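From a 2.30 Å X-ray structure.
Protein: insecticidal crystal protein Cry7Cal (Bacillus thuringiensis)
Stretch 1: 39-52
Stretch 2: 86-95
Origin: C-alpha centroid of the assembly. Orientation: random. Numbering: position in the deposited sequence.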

# COMPACT_ATOMS: atom_id res chain seq x y z
N LEU A 39 1.56 -22.33 2.16
CA LEU A 39 1.04 -21.10 1.57
C LEU A 39 -0.16 -21.39 0.67
O LEU A 39 -1.18 -20.69 0.74
CB LEU A 39 2.14 -20.38 0.78
CG LEU A 39 1.63 -19.10 0.12
CD1 LEU A 39 1.11 -18.17 1.19
CD2 LEU A 39 2.68 -18.41 -0.70
N PHE A 40 -0.06 -22.42 -0.17
CA PHE A 40 -1.17 -22.76 -1.05
C PHE A 40 -2.43 -23.08 -0.25
O PHE A 40 -3.49 -22.48 -0.46
CB PHE A 40 -0.79 -23.93 -1.95
CG PHE A 40 -0.17 -23.53 -3.27
CD1 PHE A 40 -0.94 -22.92 -4.26
CD2 PHE A 40 1.17 -23.80 -3.54
CE1 PHE A 40 -0.37 -22.57 -5.48
CE2 PHE A 40 1.75 -23.46 -4.75
CZ PHE A 40 0.99 -22.85 -5.73
N THR A 41 -2.33 -24.02 0.70
CA THR A 41 -3.49 -24.39 1.51
C THR A 41 -4.06 -23.20 2.26
O THR A 41 -5.27 -23.00 2.31
CB THR A 41 -3.13 -25.50 2.49
OG1 THR A 41 -2.08 -25.03 3.35
CG2 THR A 41 -2.68 -26.76 1.76
N GLU A 42 -3.18 -22.38 2.84
CA GLU A 42 -3.60 -21.13 3.46
C GLU A 42 -4.36 -20.25 2.47
O GLU A 42 -5.44 -19.73 2.77
CB GLU A 42 -2.36 -20.39 3.98
CG GLU A 42 -2.52 -19.55 5.21
CD GLU A 42 -1.18 -19.26 5.90
OE1 GLU A 42 -0.11 -19.68 5.37
OE2 GLU A 42 -1.18 -18.63 6.97
N VAL A 43 -3.80 -20.09 1.26
CA VAL A 43 -4.32 -19.15 0.28
C VAL A 43 -5.64 -19.64 -0.29
O VAL A 43 -6.56 -18.85 -0.56
CB VAL A 43 -3.28 -18.89 -0.82
CG1 VAL A 43 -3.93 -18.41 -2.11
CG2 VAL A 43 -2.27 -17.86 -0.35
N LEU A 44 -5.78 -20.95 -0.48
CA LEU A 44 -7.06 -21.41 -0.99
C LEU A 44 -8.17 -21.24 0.04
O LEU A 44 -9.30 -20.91 -0.33
CB LEU A 44 -6.99 -22.86 -1.46
CG LEU A 44 -5.98 -23.18 -2.56
CD1 LEU A 44 -5.13 -24.35 -2.15
CD2 LEU A 44 -6.70 -23.48 -3.85
N ARG A 45 -7.87 -21.40 1.33
CA ARG A 45 -8.91 -21.16 2.33
C ARG A 45 -9.31 -19.70 2.37
O ARG A 45 -10.49 -19.38 2.51
CB ARG A 45 -8.45 -21.64 3.71
CG ARG A 45 -8.59 -23.14 3.85
CD ARG A 45 -7.70 -23.71 4.93
NE ARG A 45 -7.67 -25.17 4.88
CZ ARG A 45 -6.93 -25.93 5.68
NH1 ARG A 45 -6.16 -25.37 6.61
NH2 ARG A 45 -6.96 -27.26 5.57
N LEU A 46 -8.35 -18.79 2.20
CA LEU A 46 -8.69 -17.37 2.20
C LEU A 46 -9.53 -17.00 0.99
O LEU A 46 -10.56 -16.34 1.12
CB LEU A 46 -7.44 -16.50 2.24
CG LEU A 46 -6.84 -16.32 3.63
CD1 LEU A 46 -5.51 -15.59 3.52
CD2 LEU A 46 -7.86 -15.55 4.50
N LEU A 47 -9.08 -17.41 -0.21
CA LEU A 47 -9.72 -16.97 -1.44
C LEU A 47 -11.00 -17.73 -1.74
O LEU A 47 -11.90 -17.19 -2.39
CB LEU A 47 -8.73 -17.10 -2.61
CG LEU A 47 -7.63 -16.02 -2.72
CD1 LEU A 47 -6.58 -16.36 -3.80
CD2 LEU A 47 -8.27 -14.69 -3.02
N TRP A 48 -11.09 -18.99 -1.33
CA TRP A 48 -12.29 -19.80 -1.51
C TRP A 48 -12.70 -20.39 -0.17
O TRP A 48 -12.53 -21.60 0.06
CB TRP A 48 -12.06 -20.92 -2.52
CG TRP A 48 -11.90 -20.49 -3.94
CD1 TRP A 48 -12.89 -20.29 -4.85
CD2 TRP A 48 -10.66 -20.28 -4.64
NE1 TRP A 48 -12.35 -19.95 -6.08
CE2 TRP A 48 -10.98 -19.93 -5.97
CE3 TRP A 48 -9.32 -20.33 -4.26
CZ2 TRP A 48 -10.01 -19.64 -6.92
CZ3 TRP A 48 -8.35 -20.05 -5.22
CH2 TRP A 48 -8.70 -19.71 -6.52
N PRO A 49 -13.23 -19.57 0.74
CA PRO A 49 -13.67 -20.09 2.05
C PRO A 49 -14.70 -21.20 1.85
O PRO A 49 -15.65 -21.06 1.08
CB PRO A 49 -14.29 -18.87 2.75
CG PRO A 49 -13.75 -17.68 2.02
CD PRO A 49 -13.51 -18.13 0.60
N ASN A 50 -14.48 -22.31 2.54
CA ASN A 50 -15.34 -23.49 2.41
C ASN A 50 -15.54 -23.89 0.96
O ASN A 50 -16.60 -24.38 0.58
CB ASN A 50 -16.68 -23.26 3.12
CG ASN A 50 -16.49 -23.00 4.60
OD1 ASN A 50 -16.34 -23.95 5.39
ND2 ASN A 50 -16.44 -21.72 4.99
N LYS A 51 -14.51 -23.66 0.13
CA LYS A 51 -14.50 -24.10 -1.26
C LYS A 51 -15.64 -23.48 -2.07
O LYS A 51 -16.14 -24.09 -3.01
CB LYS A 51 -14.53 -25.63 -1.34
CG LYS A 51 -13.24 -26.28 -0.86
CD LYS A 51 -13.52 -27.55 -0.09
CE LYS A 51 -12.26 -28.39 0.10
NZ LYS A 51 -12.02 -29.24 -1.10
N GLN A 52 -16.05 -22.27 -1.70
CA GLN A 52 -17.09 -21.53 -2.38
C GLN A 52 -16.51 -20.26 -3.00
O GLN A 52 -15.41 -19.82 -2.64
CB GLN A 52 -18.24 -21.12 -1.44
CG GLN A 52 -18.54 -22.10 -0.32
CD GLN A 52 -19.41 -23.26 -0.76
OE1 GLN A 52 -19.59 -23.50 -1.96
NE2 GLN A 52 -19.95 -23.99 0.21
N LEU A 86 -10.34 -22.98 -11.60
CA LEU A 86 -9.04 -22.65 -11.05
C LEU A 86 -8.90 -23.16 -9.63
O LEU A 86 -7.83 -23.67 -9.26
CB LEU A 86 -8.81 -21.14 -11.11
CG LEU A 86 -8.41 -20.69 -12.51
CD1 LEU A 86 -8.46 -19.18 -12.61
CD2 LEU A 86 -7.00 -21.25 -12.87
N ARG A 87 -9.96 -23.06 -8.81
CA ARG A 87 -9.86 -23.61 -7.46
C ARG A 87 -9.57 -25.10 -7.49
O ARG A 87 -8.65 -25.58 -6.82
CB ARG A 87 -11.13 -23.34 -6.65
CG ARG A 87 -11.10 -24.15 -5.38
CD ARG A 87 -12.34 -23.99 -4.53
NE ARG A 87 -13.54 -24.51 -5.17
CZ ARG A 87 -13.82 -25.80 -5.32
NH1 ARG A 87 -14.95 -26.15 -5.91
NH2 ARG A 87 -12.96 -26.72 -4.89
N ASN A 88 -10.34 -25.85 -8.27
CA ASN A 88 -10.12 -27.29 -8.32
C ASN A 88 -8.76 -27.64 -8.93
O ASN A 88 -8.18 -28.68 -8.58
CB ASN A 88 -11.26 -27.99 -9.07
CG ASN A 88 -12.50 -28.17 -8.19
OD1 ASN A 88 -12.53 -29.03 -7.29
ND2 ASN A 88 -13.52 -27.34 -8.41
N ALA A 89 -8.22 -26.79 -9.81
CA ALA A 89 -6.94 -27.16 -10.40
C ALA A 89 -5.81 -26.88 -9.42
O ALA A 89 -4.90 -27.70 -9.27
CB ALA A 89 -6.71 -26.44 -11.73
N LEU A 90 -5.87 -25.75 -8.72
CA LEU A 90 -4.91 -25.52 -7.65
C LEU A 90 -4.99 -26.60 -6.58
O LEU A 90 -3.96 -27.11 -6.12
CB LEU A 90 -5.13 -24.14 -7.04
CG LEU A 90 -4.71 -23.01 -7.97
CD1 LEU A 90 -5.25 -21.68 -7.44
CD2 LEU A 90 -3.19 -22.97 -8.10
N GLU A 91 -6.21 -26.97 -6.16
CA GLU A 91 -6.34 -28.06 -5.19
C GLU A 91 -5.62 -29.29 -5.69
O GLU A 91 -4.79 -29.87 -4.97
CB GLU A 91 -7.82 -28.39 -4.94
CG GLU A 91 -8.60 -27.35 -4.16
CD GLU A 91 -10.11 -27.67 -4.07
OE1 GLU A 91 -10.53 -28.79 -4.48
OE2 GLU A 91 -10.87 -26.80 -3.60
N GLY A 92 -5.89 -29.69 -6.93
CA GLY A 92 -5.22 -30.85 -7.50
C GLY A 92 -3.73 -30.67 -7.64
O GLY A 92 -2.97 -31.64 -7.53
N TYR A 93 -3.27 -29.44 -7.87
CA TYR A 93 -1.83 -29.22 -7.97
C TYR A 93 -1.16 -29.34 -6.60
O TYR A 93 -0.15 -30.06 -6.45
CB TYR A 93 -1.52 -27.87 -8.63
CG TYR A 93 -0.06 -27.49 -8.51
CD1 TYR A 93 0.90 -28.03 -9.36
CD2 TYR A 93 0.37 -26.63 -7.50
CE1 TYR A 93 2.26 -27.68 -9.22
CE2 TYR A 93 1.69 -26.28 -7.36
CZ TYR A 93 2.64 -26.80 -8.21
OH TYR A 93 3.96 -26.43 -8.02
N THR A 94 -1.69 -28.65 -5.58
CA THR A 94 -1.10 -28.73 -4.24
C THR A 94 -1.09 -30.17 -3.75
O THR A 94 -0.10 -30.65 -3.18
CB THR A 94 -1.86 -27.85 -3.25
OG1 THR A 94 -3.18 -28.35 -3.09
CG2 THR A 94 -1.97 -26.44 -3.76
N SER A 95 -2.19 -30.89 -3.99
CA SER A 95 -2.25 -32.30 -3.62
C SER A 95 -1.15 -33.11 -4.32
O SER A 95 -0.53 -33.98 -3.69
CB SER A 95 -3.63 -32.85 -3.95
OG SER A 95 -3.72 -34.23 -3.66

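Helices 39-47 and 86-95 pack nearly antiparallel (159°), axes 10.3 Å apart at closest approach; with the loop after the first helix, which brings Trp-48 and Lys-51, the stretches bury 562 Å² between them and share no hydrogen bond. Along the second helix, Arg-87 comes first: its CB lies over the face of the Trp-48 indole, 3.6 Å from the centroid of the five-membered ring, a CH-pi contact that uses the aliphatic base of the side chain. Its guanidinium turns to Glu-91, Arg-87 NH2 donating a very short hydrogen bond (2.5 Å) to Glu-91 OE2 within a salt bridge, while Lys-51 O lies over one guanidinium face. Leu-90, buried, serves three partners: CB meets Leu-44 CD2 (3.6 Å), CD2 meets Phe-40 CE1 (3.9 Å) and CD1 meets Trp-48 CH2 (4.1 Å). Glu-91 starts sideways, but its carboxylate comes nearer, and OE2 also forms a long salt bridge with Lys-51 NZ (3.7 Å) at the exposed margin. Gly-92 takes no part. Tyr-93 directs its ring edge toward the Phe-40 face, offset, centroids 5.6 Å apart and planes at 65°. Thr-94 returns OG1 to Glu-91 O (2.9 Å), satisfying the hydroxyl within its own helix, and offers CG2 to Phe-40 CB (3.3 Å). Leu-44 fits as a knob among Arg-87, Leu-90, Glu-91 and Thr-94.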